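Local coordinates for uncharacterized protein (Bacteroides uniformis, PDB 4IYK) that is of unknown function but, as a putative carbohydrate-binding protein with transthyretin-like and E-set family domains, may bind sugars, at residues K102-V114 with T124-L136. Residues are numbered along the deposited sequence; the frame is centred on the assembly and turned at random. Where two conformers were deposited one is given.
Sequences KVIPYIRVKSPKV and TFSLEAGKQEVKL. With EDO (1,2-ethanediol), chain I.
Arg108 and Glu128 face each other as a hydrogen-bonded antiparallel pair. Their backbones bond both ways, Arg108 N to Glu128 O at 2.8 Å and Glu128 N to Arg108 O at 3.0 Å. Arg108 CB lies against Glu128 CB, 4.1 Å away. Its CG sits anti to the carbonyl carbon (chi1 -70°), and the straight chain beyond crosses Glu128 at a slant, with Arg108 CD 3.3 Å from Glu128 OE2. NE turns to Asp23 in a salt bridge. Arg108 NH1 closes a second one with Glu128 OE2 at 3.2 Å, on the anti lone pair, the two flat groups 55° apart. NH2 is hydrogen-bonded outside the two segments. Water 1, at the guanidinium edge, joins NH1 to Gly130 O. A leucine at Arg108 would probably leave Glu128 and Asp23 without their shared positive partner. Glu128 OE1 reaches Lys110 NZ through water 2. The strands 107-117 and 120-129 form a beta hairpin in the DUF3823_C domain, which belongs to the E-set clan. Asp23 lies on strand 15-23 of the N-terminal domain, so Arg108 also ties the two domains. A beta bulge between Lys110 and Lys113 shifts the register by one. On the other face of the hairpin, Leu127 CD2 touches both Ile107 CG2 (3.7 Å) and Val109 CG2 (3.9 Å). Past the strand end, Gly130 N bonds Tyr106 O at 2.7 Å, from above the carbonyl plane.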
loop_
_atom_site.group_PDB
_atom_site.type_symbol
_atom_site.label_atom_id
_atom_site.label_comp_id
_atom_site.label_asym_id
_atom_site.label_seq_id
_atom_site.Cartn_x
_atom_site.Cartn_y
_atom_site.Cartn_z
ATOM N N LYS A 102 -0.590 13.965 4.868
ATOM C CA LYS A 102 -0.083 14.233 3.509
ATOM C C LYS A 102 1.340 13.676 3.396
ATOM O O LYS A 102 2.205 14.018 4.199
ATOM C CB LYS A 102 -0.108 15.742 3.191
ATOM C CG LYS A 102 -1.435 16.440 3.515
ATOM C CD LYS A 102 -2.416 16.451 2.360
ATOM C CE LYS A 102 -3.568 17.410 2.604
ATOM N NZ LYS A 102 -3.153 18.843 2.520
ATOM N N VAL A 103 1.573 12.781 2.433
ATOM C CA VAL A 103 2.843 12.054 2.329
ATOM C C VAL A 103 3.396 12.058 0.893
ATOM O O VAL A 103 2.687 12.398 -0.059
ATOM C CB VAL A 103 2.641 10.583 2.849
ATOM C CG1 VAL A 103 1.910 10.543 4.192
ATOM C CG2 VAL A 103 1.928 9.688 1.823
ATOM N N ILE A 104 4.660 11.656 0.757
ATOM C CA ILE A 104 5.337 11.495 -0.529
ATOM C C ILE A 104 5.569 10.004 -0.678
ATOM O O ILE A 104 6.486 9.494 -0.015
ATOM C CB ILE A 104 6.676 12.315 -0.664
ATOM C CG1 ILE A 104 6.436 13.832 -0.538
ATOM C CG2 ILE A 104 7.420 11.959 -1.983
ATOM C CD1 ILE A 104 7.732 14.663 -0.238
ATOM N N PRO A 105 4.744 9.275 -1.494
ATOM C CA PRO A 105 5.005 7.835 -1.684
ATOM C C PRO A 105 6.323 7.643 -2.418
ATOM O O PRO A 105 6.738 8.553 -3.148
ATOM C CB PRO A 105 3.820 7.361 -2.536
ATOM C CG PRO A 105 3.363 8.560 -3.271
ATOM C CD PRO A 105 3.661 9.758 -2.383
ATOM N N TYR A 106 6.994 6.498 -2.239
ATOM C CA TYR A 106 8.238 6.282 -2.984
ATOM C C TYR A 106 7.932 6.135 -4.468
ATOM O O TYR A 106 8.645 6.660 -5.313
ATOM C CB TYR A 106 8.983 5.042 -2.448
ATOM C CG TYR A 106 9.362 5.156 -0.987
ATOM C CD1 TYR A 106 10.054 6.272 -0.512
ATOM C CD2 TYR A 106 9.047 4.147 -0.082
ATOM C CE1 TYR A 106 10.393 6.394 0.832
ATOM C CE2 TYR A 106 9.382 4.256 1.267
ATOM C CZ TYR A 106 10.057 5.386 1.719
ATOM O OH TYR A 106 10.396 5.517 3.043
ATOM N N ILE A 107 6.829 5.449 -4.776
ATOM C CA ILE A 107 6.367 5.184 -6.132
ATOM C C ILE A 107 4.856 5.415 -6.233
ATOM O O ILE A 107 4.108 4.986 -5.351
ATOM C CB ILE A 107 6.721 3.703 -6.534
ATOM C CG1 ILE A 107 8.258 3.487 -6.615
ATOM C CG2 ILE A 107 6.001 3.265 -7.846
ATOM C CD1 ILE A 107 8.674 2.066 -6.822
ATOM N N ARG A 108 4.412 5.997 -7.370
ATOM C CA ARG A 108 2.995 6.127 -7.718
ATOM C C ARG A 108 2.704 5.176 -8.874
ATOM O O ARG A 108 3.439 5.196 -9.857
ATOM C CB ARG A 108 2.661 7.576 -8.129
ATOM C CG ARG A 108 2.689 8.578 -7.009
ATOM C CD ARG A 108 2.375 9.998 -7.498
ATOM N NE ARG A 108 2.507 10.920 -6.372
ATOM C CZ ARG A 108 3.554 11.688 -6.116
ATOM N NH1 ARG A 108 4.551 11.779 -6.991
ATOM N NH2 ARG A 108 3.585 12.428 -5.014
ATOM N N VAL A 109 1.663 4.329 -8.773
ATOM C CA VAL A 109 1.306 3.460 -9.901
ATOM C C VAL A 109 0.374 4.267 -10.799
ATOM O O VAL A 109 -0.653 4.754 -10.327
ATOM C CB VAL A 109 0.702 2.102 -9.501
ATOM C CG1 VAL A 109 0.368 1.284 -10.737
ATOM C CG2 VAL A 109 1.648 1.327 -8.593
ATOM N N LYS A 110 0.740 4.425 -12.072
ATOM C CA LYS A 110 -0.054 5.234 -12.992
ATOM C C LYS A 110 -0.799 4.405 -14.027
ATOM O O LYS A 110 -0.291 3.392 -14.522
ATOM C CB LYS A 110 0.817 6.282 -13.709
ATOM C CG LYS A 110 1.626 7.198 -12.775
ATOM C CD LYS A 110 0.774 7.971 -11.740
ATOM C CE LYS A 110 0.003 9.151 -12.294
ATOM N NZ LYS A 110 -0.811 9.811 -11.239
ATOM N N SER A 111 -1.997 4.909 -14.399
ATOM C CA SER A 111 -2.913 4.307 -15.365
ATOM C C SER A 111 -3.066 2.780 -15.111
ATOM O O SER A 111 -2.901 2.003 -16.054
ATOM C CB SER A 111 -2.423 4.590 -16.785
ATOM O OG SER A 111 -2.359 5.989 -17.002
ATOM N N PRO A 112 -3.286 2.307 -13.855
ATOM C CA PRO A 112 -3.382 0.860 -13.650
ATOM C C PRO A 112 -4.626 0.275 -14.315
ATOM O O PRO A 112 -5.702 0.881 -14.279
ATOM C CB PRO A 112 -3.438 0.731 -12.126
ATOM C CG PRO A 112 -4.068 1.978 -11.674
ATOM C CD PRO A 112 -3.510 3.027 -12.581
ATOM N N LYS A 113 -4.455 -0.883 -14.953
ATOM C CA LYS A 113 -5.519 -1.631 -15.620
ATOM C C LYS A 113 -5.307 -3.114 -15.341
ATOM O O LYS A 113 -4.210 -3.602 -15.576
ATOM C CB LYS A 113 -5.474 -1.339 -17.130
ATOM C CG LYS A 113 -6.792 -1.451 -17.868
ATOM C CD LYS A 113 -6.566 -1.152 -19.354
ATOM C CE LYS A 113 -7.804 -1.315 -20.207
ATOM N NZ LYS A 113 -7.499 -1.184 -21.662
ATOM N N VAL A 114 -6.327 -3.823 -14.804
ATOM C CA VAL A 114 -6.234 -5.269 -14.555
ATOM C C VAL A 114 -7.451 -5.915 -15.222
ATOM O O VAL A 114 -8.592 -5.589 -14.875
ATOM C CB VAL A 114 -6.097 -5.689 -13.060
ATOM C CG1 VAL A 114 -5.844 -7.194 -12.939
ATOM C CG2 VAL A 114 -4.990 -4.909 -12.346
ATOM N N THR A 124 -1.507 -3.914 -16.689
ATOM C CA THR A 124 -0.722 -2.932 -17.446
ATOM C C THR A 124 -0.721 -1.654 -16.638
ATOM O O THR A 124 -1.723 -1.321 -15.990
ATOM C CB THR A 124 -1.214 -2.738 -18.891
ATOM O OG1 THR A 124 -2.580 -2.333 -18.878
ATOM C CG2 THR A 124 -1.024 -3.981 -19.750
ATOM N N PHE A 125 0.430 -0.971 -16.618
ATOM C CA PHE A 125 0.628 0.211 -15.791
ATOM C C PHE A 125 1.963 0.891 -16.080
ATOM O O PHE A 125 2.854 0.331 -16.722
ATOM C CB PHE A 125 0.562 -0.166 -14.265
ATOM C CG PHE A 125 1.564 -1.210 -13.812
ATOM C CD1 PHE A 125 1.319 -2.568 -14.003
ATOM C CD2 PHE A 125 2.760 -0.835 -13.205
ATOM C CE1 PHE A 125 2.256 -3.530 -13.597
ATOM C CE2 PHE A 125 3.683 -1.804 -12.779
ATOM C CZ PHE A 125 3.419 -3.140 -12.969
ATOM N N SER A 126 2.084 2.106 -15.564
ATOM C CA SER A 126 3.269 2.940 -15.571
ATOM C C SER A 126 3.609 3.269 -14.135
ATOM O O SER A 126 2.777 3.079 -13.244
ATOM C CB SER A 126 3.025 4.213 -16.388
ATOM O OG SER A 126 3.176 3.928 -17.767
ATOM N N LEU A 127 4.805 3.809 -13.910
ATOM C CA LEU A 127 5.281 4.175 -12.581
ATOM C C LEU A 127 5.887 5.551 -12.595
ATOM O O LEU A 127 6.479 5.976 -13.589
ATOM C CB LEU A 127 6.312 3.166 -12.032
ATOM C CG LEU A 127 5.857 1.703 -11.895
ATOM C CD1 LEU A 127 7.023 0.815 -11.528
ATOM C CD2 LEU A 127 4.762 1.539 -10.872
ATOM N N GLU A 128 5.753 6.230 -11.463
ATOM C CA GLU A 128 6.279 7.558 -11.243
ATOM C C GLU A 128 7.023 7.546 -9.910
ATOM O O GLU A 128 6.515 7.028 -8.925
ATOM C CB GLU A 128 5.101 8.531 -11.266
ATOM C CG GLU A 128 5.421 9.992 -11.115
ATOM C CD GLU A 128 4.134 10.796 -11.097
ATOM O OE1 GLU A 128 3.349 10.685 -12.067
ATOM O OE2 GLU A 128 3.875 11.476 -10.077
ATOM N N ALA A 129 8.238 8.080 -9.890
ATOM C CA ALA A 129 9.028 8.145 -8.663
ATOM C C ALA A 129 8.569 9.330 -7.800
ATOM O O ALA A 129 8.298 10.405 -8.346
ATOM C CB ALA A 129 10.505 8.279 -9.002
ATOM N N GLY A 130 8.487 9.112 -6.477
ATOM C CA GLY A 130 8.144 10.134 -5.488
ATOM C C GLY A 130 9.195 11.227 -5.434
ATOM O O GLY A 130 8.865 12.405 -5.290
ATOM N N LYS A 131 10.472 10.827 -5.565
ATOM C CA LYS A 131 11.660 11.687 -5.668
ATOM C C LYS A 131 12.573 11.100 -6.759
ATOM O O LYS A 131 12.471 9.900 -7.025
ATOM C CB LYS A 131 12.400 11.849 -4.322
ATOM C CG LYS A 131 11.634 12.687 -3.302
ATOM C CD LYS A 131 12.449 12.887 -2.046
ATOM C CE LYS A 131 11.581 13.394 -0.927
ATOM N NZ LYS A 131 12.338 13.528 0.342
ATOM N N GLN A 132 13.456 11.933 -7.381
ATOM C CA GLN A 132 14.354 11.512 -8.466
ATOM C C GLN A 132 15.283 10.367 -8.059
ATOM O O GLN A 132 15.576 9.504 -8.884
ATOM C CB GLN A 132 15.190 12.695 -8.977
ATOM C CG GLN A 132 14.458 13.558 -10.005
ATOM C CD GLN A 132 15.338 14.605 -10.663
ATOM O OE1 GLN A 132 16.223 15.215 -10.042
ATOM N NE2 GLN A 132 15.068 14.873 -11.931
ATOM N N GLU A 133 15.733 10.351 -6.794
ATOM C CA GLU A 133 16.640 9.339 -6.229
ATOM C C GLU A 133 16.039 7.932 -6.161
ATOM O O GLU A 133 16.802 6.962 -6.053
ATOM C CB GLU A 133 17.133 9.759 -4.821
ATOM C CG GLU A 133 16.011 10.042 -3.824
ATOM C CD GLU A 133 16.378 10.116 -2.351
ATOM O OE1 GLU A 133 17.422 10.728 -2.027
ATOM O OE2 GLU A 133 15.599 9.592 -1.518
ATOM N N VAL A 134 14.682 7.804 -6.209
ATOM C CA VAL A 134 13.990 6.519 -6.093
ATOM C C VAL A 134 14.216 5.628 -7.307
ATOM O O VAL A 134 14.011 6.064 -8.439
ATOM C CB VAL A 134 12.456 6.664 -5.840
ATOM C CG1 VAL A 134 11.804 5.303 -5.650
ATOM C CG2 VAL A 134 12.171 7.562 -4.644
ATOM N N LYS A 135 14.576 4.357 -7.041
ATOM C CA LYS A 135 14.751 3.301 -8.037
ATOM C C LYS A 135 13.731 2.168 -7.803
ATOM O O LYS A 135 13.100 2.091 -6.740
ATOM C CB LYS A 135 16.191 2.762 -8.033
ATOM C CG LYS A 135 17.227 3.827 -8.416
ATOM C CD LYS A 135 18.603 3.214 -8.708
ATOM C CE LYS A 135 18.804 2.970 -10.185
ATOM N NZ LYS A 135 20.219 2.629 -10.504
ATOM N N LEU A 136 13.553 1.307 -8.813
ATOM C CA LEU A 136 12.604 0.200 -8.779
ATOM C C LEU A 136 13.304 -1.123 -8.482
ATOM O O LEU A 136 14.230 -1.497 -9.193
ATOM C CB LEU A 136 11.869 0.120 -10.125
ATOM C CG LEU A 136 10.802 -0.983 -10.283
ATOM C CD1 LEU A 136 9.592 -0.729 -9.383
ATOM C CD2 LEU A 136 10.355 -1.066 -11.719
HETATM C C1 EDO I . 2.338 16.484 7.127
HETATM O O1 EDO I . 2.918 16.275 5.839
HETATM C C2 EDO I . 1.000 15.701 7.250
HETATM O O2 EDO I . 0.497 15.867 8.550
HETATM O O HOH W 1 6.468 13.595 -6.208
HETATM O O HOH W 2 0.952 12.134 -10.963
HETATM O O HOH W 3 -2.550 0.797 -18.277
#